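Local coordinates for PCF11 protein (Saccharomyces cerevisiae, PDB 1SZ9) that binds the carboxy-terminal domain of RNA polymerase II through this domain and probably thereby links transcription to 3'-end processing of mRNA, at residues 14-19 against 46-51; 36-41 against 76-81; 89-94 against 132-137. One frame throughout, in Å; residues are numbered along the deposited sequence.

Contact 1: 14-19 against 46-51; sequences SILEEL and DAIESR
Leu-16 CG and CD1 meet Arg-51 CD as the two side chains run past one another in opposite senses, where the end of helix 3-16 meets helix 41-54 within the all-helical, right-handed superhelix of the CTD-interacting domain. The tight part belongs to Leu-16 and the arginine's aliphatic stem. Chi1 (-170°) sets the leucine CG anti to the backbone N, and from there CD2 comes within 3.6 Å of Ala-47 O; the same methyl touches Ala-47 CB and Ile-48 CG1, each at 4.0 Å. Short Ala-47 suits this place, leaving room for the leucine to reach the helix backbone.

The polar side is looser and wet. The type I turn from Leu-16 to Leu-19 meets the guanidinium of Arg-51, one face of which has Leu-16 O 3.6 Å above it, offset toward the rim. The chain of Glu-17 starts away from helix 41-54 but bends at chi2 (-66°), which turns CD back; its OE1 makes a long salt bridge of 3.4 Å with Arg-51 NH2, the two flat groups turned 80° apart. A water joins NH2 to Glu-17 O. An alanine in place of Arg-51 would probably leave Glu-17 without its cationic mate and cut the water-mediated ties between turn and helix. A second water lies in plane at the guanidinium edge, accepting from Arg-51 NH1 at 3.1 Å and donating to Leu-19 O.

Contact 2: 36-41 against 76-81; sequences ENISCA and SPYTIY
The methyl of Ala-41 meets Pro-77, Tyr-78 and Tyr-81 together, where the loop linking helices 24-36 and 41-54 of this helical superhelix packs on the start of helix 78-83. Ala-41 follows the N-cap residue Cys-40, so its CB projects from the very first turn of helix 41-54. A single methyl suits the place because both tyrosine rings come close to it; their planes are inclined to each other at roughly 70°. CE1 of Tyr-78 is 3.4 Å from Ala-41 CB, while CE2 of Tyr-81 stands 3.9 Å from the same methyl; each meets it obliquely.

The first torsion of Tyr-78 (chi1 -59°) puts CG anti to the carbonyl carbon, and the far end of the ring comes near residues 38-41. Its hydroxyl is hydrogen-bonded to Ala-34 O, near the end of helix 24-36, which helps fix the ring beside Ala-41. Phe-44 and Val-45 of helix 41-54 and Ile-70 of helix 57-73 also touch this ring.

Ile-38, in a short 3-10 segment, crosses the proline ring at a slant, its CG2 3.8 Å from Pro-77 CD. Proline is apt here: a cis peptide bond precedes it, and its compact ring offers CG to Ala-41 and CD to the isoleucine. Its carbonyl opens the helix, as Pro-77 O accepts from Tyr-81 N at 2.8 Å and also lies 3.1 Å above the plane of the Tyr-81 ring, offset toward the rim.

Contact 3: 89-94 against 132-137; sequences LYKRTY and EQFLIK
Lys-91 sets its CG over one face of the Phe-134 ring, in a CH-pi contact that puts CG 3.9 Å from the ring centroid and 17° off the normal. The extended chain carries CD and CE outward past the CD1-CE1 side of the ring. Lysine suits a partly exposed spot of this kind, because its carbon chain can pack on an aromatic while the charge is carried onward at the tip.

The edge of the same phenyl ring is directed at the face of Tyr-94. The two rings form an offset edge-to-face pair, with planes at 90° and the centroids of Tyr-94 and Phe-134 5.3 Å apart. Chi1 puts Phe-134 CG anti to the backbone N, on a CB that points toward helix 86-95; at the far end of the ring CZ is 3.6 Å from Tyr-94 CD1. Further round the same side of the tyrosine ring, Leu-135 CD2 comes to 3.5 Å from Tyr-94 CE2.

Leu-135 reaches two tyrosines with one methyl: CD2 also meets the edge of the Tyr-90 ring. Its CD1 is 3.8 Å from Tyr-90 OH, the two side chains crossing at about a right angle. That hydroxyl has a weak hydrogen bond to Leu-105 O. Such large side chains bridge the axes of segments 89-94 and 132-137, 10.8 Å apart at closest approach and only 22° from parallel.

The contact thus joins two near-parallel helices, 86-95 and 125-137, of the all-helical superhelix. Helix 99-112 adds to the packing: Phe-109 touches both Tyr-90 and Leu-135, and Ile-106 touches Tyr-94. Elsewhere on helix 86-95, Leu-89 and Thr-93 pack on Ile-52 of helix 41-54, while Phe-64 of helix 57-73 meets Tyr-90 and Thr-93.

How the contacts relate
Contacts 1 and 2 share helix 41-54: contact 2 holds its first turn through Ala-41, and contact 1 uses its later residues. Their segments alternate along the chain, and their centres are about 15 Å apart, with nearest atoms about 5 Å apart. Contact 3 follows in series, its centre about 22 Å from that of contact 1, yet the two touch where Glu-49 CD packs 3.4 Å from Leu-89 CD1. Contacts 2 and 3 lie on opposite sides of the chain's centre, about 25 Å apart between centres, although helices 78-83 and 86-95 are consecutive. Together the three join early, middle and late helices of the domain that recognises the polymerase tail.

Contact 1: 14-19 against 46-51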
# COMPACT_ATOMS: atom_id res chain seq x y z
N SER A 14 -6.47 4.83 -14.57
CA SER A 14 -7.86 4.57 -14.92
C SER A 14 -8.43 3.37 -14.17
O SER A 14 -9.56 3.39 -13.68
CB SER A 14 -7.94 4.35 -16.44
OG SER A 14 -9.22 3.90 -16.83
N ILE A 15 -7.63 2.31 -14.10
CA ILE A 15 -8.05 1.11 -13.40
C ILE A 15 -8.12 1.41 -11.89
O ILE A 15 -9.08 1.04 -11.21
CB ILE A 15 -7.05 -0.03 -13.68
CG1 ILE A 15 -7.16 -0.42 -15.16
CG2 ILE A 15 -7.31 -1.21 -12.75
CD1 ILE A 15 -6.11 -1.41 -15.63
N LEU A 16 -7.11 2.10 -11.37
CA LEU A 16 -7.07 2.43 -9.96
C LEU A 16 -8.33 3.18 -9.52
O LEU A 16 -8.84 2.98 -8.41
CB LEU A 16 -5.81 3.25 -9.69
CG LEU A 16 -5.33 3.57 -8.28
CD1 LEU A 16 -5.35 2.36 -7.34
CD2 LEU A 16 -3.90 4.11 -8.42
N GLU A 17 -8.84 4.05 -10.39
CA GLU A 17 -10.04 4.83 -10.10
C GLU A 17 -11.25 3.92 -9.88
O GLU A 17 -12.22 4.32 -9.27
CB GLU A 17 -10.36 5.81 -11.24
CG GLU A 17 -9.34 6.90 -11.41
CD GLU A 17 -9.29 7.85 -10.24
OE1 GLU A 17 -10.37 8.29 -9.79
OE2 GLU A 17 -8.17 8.15 -9.76
N GLU A 18 -11.17 2.71 -10.40
CA GLU A 18 -12.27 1.77 -10.24
C GLU A 18 -12.19 0.99 -8.91
O GLU A 18 -13.11 0.22 -8.59
CB GLU A 18 -12.30 0.79 -11.41
CG GLU A 18 -12.74 1.39 -12.74
CD GLU A 18 -14.14 1.97 -12.68
OE1 GLU A 18 -15.06 1.27 -12.20
OE2 GLU A 18 -14.32 3.13 -13.10
N LEU A 19 -11.12 1.18 -8.16
CA LEU A 19 -10.91 0.46 -6.88
C LEU A 19 -11.73 1.08 -5.75
O LEU A 19 -11.17 1.71 -4.84
CB LEU A 19 -9.45 0.48 -6.48
CG LEU A 19 -8.70 -0.83 -6.25
CD1 LEU A 19 -7.50 -0.54 -5.38
CD2 LEU A 19 -9.59 -1.91 -5.63
N ASP A 46 3.46 6.77 -7.15
CA ASP A 46 2.81 8.05 -6.90
C ASP A 46 1.32 8.00 -7.11
O ASP A 46 0.56 8.63 -6.39
CB ASP A 46 3.43 9.14 -7.77
CG ASP A 46 4.82 9.52 -7.32
OD1 ASP A 46 5.14 9.33 -6.11
OD2 ASP A 46 5.59 10.03 -8.16
N ALA A 47 0.88 7.22 -8.10
CA ALA A 47 -0.54 7.07 -8.36
C ALA A 47 -1.23 6.42 -7.14
O ALA A 47 -2.28 6.87 -6.70
CB ALA A 47 -0.74 6.21 -9.59
N ILE A 48 -0.62 5.37 -6.59
CA ILE A 48 -1.21 4.71 -5.44
C ILE A 48 -1.18 5.58 -4.18
O ILE A 48 -2.17 5.65 -3.47
CB ILE A 48 -0.53 3.34 -5.18
CG1 ILE A 48 -0.94 2.37 -6.28
CG2 ILE A 48 -0.96 2.74 -3.83
CD1 ILE A 48 -0.25 1.05 -6.21
N GLU A 49 -0.06 6.24 -3.91
CA GLU A 49 0.04 7.10 -2.73
C GLU A 49 -0.93 8.27 -2.85
O GLU A 49 -1.56 8.67 -1.87
CB GLU A 49 1.47 7.63 -2.52
CG GLU A 49 2.51 6.52 -2.34
CD GLU A 49 3.81 7.00 -1.69
OE1 GLU A 49 4.11 8.20 -1.78
OE2 GLU A 49 4.53 6.17 -1.10
N SER A 50 -1.06 8.79 -4.07
CA SER A 50 -1.98 9.89 -4.33
C SER A 50 -3.41 9.43 -4.04
O SER A 50 -4.16 10.13 -3.35
CB SER A 50 -1.84 10.37 -5.79
OG SER A 50 -2.82 11.35 -6.09
N ARG A 51 -3.79 8.26 -4.56
CA ARG A 51 -5.13 7.73 -4.30
C ARG A 51 -5.38 7.55 -2.79
O ARG A 51 -6.41 7.95 -2.27
CB ARG A 51 -5.39 6.40 -5.03
CG ARG A 51 -6.53 5.59 -4.40
CD ARG A 51 -7.58 4.98 -5.34
NE ARG A 51 -8.43 5.98 -5.96
CZ ARG A 51 -9.76 5.93 -6.05
NH1 ARG A 51 -10.46 4.91 -5.54
NH2 ARG A 51 -10.40 6.91 -6.66
O HOH W 1 -12.75 6.41 -7.60
O HOH W 2 -9.05 2.90 -3.66

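Contact 2: 36-41 against 76-81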
# COMPACT_ATOMS: atom_id res chain seq x y z
N GLU A 36 5.04 -6.09 -14.96
CA GLU A 36 5.42 -5.95 -16.35
C GLU A 36 5.97 -4.61 -16.79
O GLU A 36 6.52 -4.49 -17.88
CB GLU A 36 4.22 -6.30 -17.22
CG GLU A 36 3.84 -7.76 -17.20
CD GLU A 36 2.41 -7.98 -17.61
OE1 GLU A 36 1.89 -7.21 -18.46
OE2 GLU A 36 1.79 -8.94 -17.09
N ASN A 37 5.84 -3.59 -15.95
CA ASN A 37 6.31 -2.28 -16.33
C ASN A 37 7.14 -1.62 -15.25
O ASN A 37 6.92 -0.46 -14.91
CB ASN A 37 5.09 -1.41 -16.68
CG ASN A 37 4.28 -2.00 -17.81
OD1 ASN A 37 4.58 -1.77 -18.98
ND2 ASN A 37 3.25 -2.79 -17.47
N ILE A 38 8.10 -2.37 -14.71
CA ILE A 38 8.94 -1.83 -13.68
C ILE A 38 9.56 -0.50 -14.08
O ILE A 38 9.86 0.33 -13.23
CB ILE A 38 10.04 -2.83 -13.28
CG1 ILE A 38 9.40 -3.95 -12.43
CG2 ILE A 38 11.17 -2.12 -12.52
CD1 ILE A 38 10.39 -5.01 -11.92
N SER A 39 9.71 -0.27 -15.38
CA SER A 39 10.27 1.00 -15.83
C SER A 39 9.36 2.17 -15.44
O SER A 39 9.80 3.32 -15.41
CB SER A 39 10.48 0.96 -17.35
OG SER A 39 9.42 0.27 -18.00
N CYS A 40 8.09 1.88 -15.13
CA CYS A 40 7.13 2.93 -14.74
C CYS A 40 6.84 2.90 -13.24
O CYS A 40 5.90 3.55 -12.78
CB CYS A 40 5.79 2.74 -15.47
SG CYS A 40 5.83 2.92 -17.26
N ALA A 41 7.62 2.12 -12.51
CA ALA A 41 7.43 1.97 -11.07
C ALA A 41 7.15 3.26 -10.29
O ALA A 41 6.17 3.34 -9.55
CB ALA A 41 8.64 1.24 -10.47
N SER A 76 10.80 -5.72 -5.05
CA SER A 76 11.58 -4.60 -5.53
C SER A 76 11.18 -4.22 -6.96
O SER A 76 10.77 -5.07 -7.74
CB SER A 76 13.08 -4.94 -5.49
OG SER A 76 13.85 -3.78 -5.82
N PRO A 77 11.26 -2.93 -7.30
CA PRO A 77 11.70 -1.79 -6.49
C PRO A 77 10.57 -1.15 -5.67
O PRO A 77 10.77 -0.14 -4.96
CB PRO A 77 12.25 -0.84 -7.53
CG PRO A 77 11.24 -0.99 -8.62
CD PRO A 77 11.03 -2.51 -8.70
N TYR A 78 9.38 -1.72 -5.76
CA TYR A 78 8.23 -1.18 -5.04
C TYR A 78 8.39 -1.20 -3.52
O TYR A 78 8.04 -0.24 -2.85
CB TYR A 78 6.97 -1.93 -5.49
CG TYR A 78 6.73 -1.79 -6.97
CD1 TYR A 78 6.25 -0.59 -7.52
CD2 TYR A 78 7.02 -2.85 -7.84
CE1 TYR A 78 6.08 -0.46 -8.91
CE2 TYR A 78 6.86 -2.72 -9.22
CZ TYR A 78 6.39 -1.53 -9.74
OH TYR A 78 6.23 -1.44 -11.11
N THR A 79 8.92 -2.29 -2.97
CA THR A 79 9.14 -2.39 -1.53
C THR A 79 10.05 -1.24 -1.07
O THR A 79 9.88 -0.70 0.02
CB THR A 79 9.84 -3.73 -1.15
OG1 THR A 79 10.94 -3.95 -2.05
CG2 THR A 79 8.86 -4.91 -1.20
N ILE A 80 11.01 -0.89 -1.92
CA ILE A 80 11.94 0.19 -1.61
C ILE A 80 11.26 1.54 -1.76
O ILE A 80 11.30 2.37 -0.85
CB ILE A 80 13.18 0.14 -2.55
CG1 ILE A 80 13.97 -1.15 -2.29
CG2 ILE A 80 14.07 1.36 -2.34
CD1 ILE A 80 15.06 -1.42 -3.32
N TYR A 81 10.62 1.77 -2.90
CA TYR A 81 9.94 3.03 -3.14
C TYR A 81 8.82 3.38 -2.17
O TYR A 81 8.76 4.51 -1.70
CB TYR A 81 9.41 3.08 -4.57
CG TYR A 81 10.48 3.00 -5.65
CD1 TYR A 81 11.84 2.95 -5.32
CD2 TYR A 81 10.12 2.97 -7.00
CE1 TYR A 81 12.82 2.87 -6.31
CE2 TYR A 81 11.09 2.89 -8.00
CZ TYR A 81 12.44 2.84 -7.65
OH TYR A 81 13.38 2.73 -8.64

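Contact 3: 89-94 against 132-137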
# COMPACT_ATOMS: atom_id res chain seq x y z
N LEU A 89 2.00 7.90 5.38
CA LEU A 89 0.78 7.49 4.69
C LEU A 89 -0.10 6.61 5.57
O LEU A 89 -1.31 6.78 5.64
CB LEU A 89 1.12 6.73 3.39
CG LEU A 89 1.31 7.59 2.14
CD1 LEU A 89 1.76 6.71 0.97
CD2 LEU A 89 0.01 8.30 1.81
N TYR A 90 0.52 5.64 6.23
CA TYR A 90 -0.19 4.72 7.09
C TYR A 90 -0.85 5.43 8.26
O TYR A 90 -2.04 5.26 8.51
CB TYR A 90 0.77 3.64 7.59
CG TYR A 90 0.10 2.56 8.43
CD1 TYR A 90 -0.24 2.80 9.76
CD2 TYR A 90 -0.22 1.33 7.88
CE1 TYR A 90 -0.88 1.81 10.53
CE2 TYR A 90 -0.85 0.35 8.63
CZ TYR A 90 -1.17 0.59 9.96
OH TYR A 90 -1.78 -0.39 10.70
N LYS A 91 -0.06 6.21 8.99
CA LYS A 91 -0.55 6.95 10.14
C LYS A 91 -1.68 7.92 9.76
O LYS A 91 -2.70 7.98 10.44
CB LYS A 91 0.61 7.74 10.77
CG LYS A 91 0.18 8.74 11.85
CD LYS A 91 1.38 9.31 12.61
CE LYS A 91 0.93 10.32 13.69
NZ LYS A 91 2.08 10.85 14.51
N ARG A 92 -1.50 8.67 8.68
CA ARG A 92 -2.53 9.62 8.27
C ARG A 92 -3.82 8.90 7.91
O ARG A 92 -4.90 9.36 8.29
CB ARG A 92 -2.06 10.47 7.08
CG ARG A 92 -1.08 11.57 7.51
CD ARG A 92 -0.28 12.14 6.35
NE ARG A 92 0.84 12.94 6.84
CZ ARG A 92 1.85 13.37 6.08
NH1 ARG A 92 1.88 13.08 4.78
NH2 ARG A 92 2.83 14.08 6.62
N THR A 93 -3.71 7.78 7.21
CA THR A 93 -4.89 7.01 6.83
C THR A 93 -5.60 6.48 8.07
O THR A 93 -6.81 6.61 8.21
CB THR A 93 -4.51 5.82 5.91
OG1 THR A 93 -3.93 6.35 4.72
CG2 THR A 93 -5.74 4.96 5.53
N TYR A 94 -4.82 5.88 8.97
CA TYR A 94 -5.35 5.31 10.20
C TYR A 94 -6.14 6.35 10.99
O TYR A 94 -7.21 6.07 11.53
CB TYR A 94 -4.18 4.79 11.06
CG TYR A 94 -4.62 3.97 12.26
CD1 TYR A 94 -5.12 4.59 13.40
CD2 TYR A 94 -4.55 2.57 12.25
CE1 TYR A 94 -5.54 3.85 14.51
CE2 TYR A 94 -4.98 1.81 13.35
CZ TYR A 94 -5.47 2.46 14.48
OH TYR A 94 -5.88 1.74 15.57
N GLU A 132 4.74 0.75 14.30
CA GLU A 132 4.47 -0.00 15.52
C GLU A 132 4.34 0.93 16.73
O GLU A 132 3.45 0.76 17.54
CB GLU A 132 5.58 -1.01 15.80
CG GLU A 132 5.31 -1.86 17.03
CD GLU A 132 6.32 -2.96 17.20
OE1 GLU A 132 7.53 -2.65 17.30
OE2 GLU A 132 5.91 -4.14 17.24
N GLN A 133 5.26 1.90 16.85
CA GLN A 133 5.21 2.85 17.96
C GLN A 133 3.89 3.62 17.93
O GLN A 133 3.25 3.80 18.95
CB GLN A 133 6.38 3.83 17.90
CG GLN A 133 7.72 3.11 17.87
CD GLN A 133 8.90 4.05 17.77
OE1 GLN A 133 8.85 5.09 17.10
NE2 GLN A 133 10.00 3.69 18.43
N PHE A 134 3.51 4.09 16.74
CA PHE A 134 2.26 4.81 16.57
C PHE A 134 1.06 3.91 16.98
O PHE A 134 0.17 4.35 17.68
CB PHE A 134 2.10 5.23 15.11
CG PHE A 134 0.69 5.61 14.74
CD1 PHE A 134 0.12 6.80 15.22
CD2 PHE A 134 -0.09 4.76 13.95
CE1 PHE A 134 -1.20 7.13 14.92
CE2 PHE A 134 -1.41 5.08 13.63
CZ PHE A 134 -1.98 6.26 14.12
N LEU A 135 1.04 2.66 16.54
CA LEU A 135 -0.07 1.77 16.90
C LEU A 135 -0.16 1.57 18.42
O LEU A 135 -1.26 1.52 19.00
CB LEU A 135 0.07 0.43 16.16
CG LEU A 135 -0.26 0.51 14.65
CD1 LEU A 135 -0.09 -0.86 14.03
CD2 LEU A 135 -1.71 1.03 14.42
N ILE A 136 1.00 1.44 19.07
CA ILE A 136 1.03 1.30 20.53
C ILE A 136 0.42 2.58 21.16
O ILE A 136 -0.43 2.50 22.05
CB ILE A 136 2.48 1.13 21.02
CG1 ILE A 136 2.98 -0.27 20.66
CG2 ILE A 136 2.57 1.35 22.54
CD1 ILE A 136 4.48 -0.46 20.89
N LYS A 137 0.81 3.75 20.67
CA LYS A 137 0.26 5.01 21.18
C LYS A 137 -1.22 5.21 20.82
O LYS A 137 -1.84 6.16 21.27
CB LYS A 137 1.05 6.23 20.67
CG LYS A 137 2.41 6.41 21.33
CD LYS A 137 2.27 6.40 22.86
CE LYS A 137 3.61 6.21 23.56
NZ LYS A 137 3.38 5.68 24.94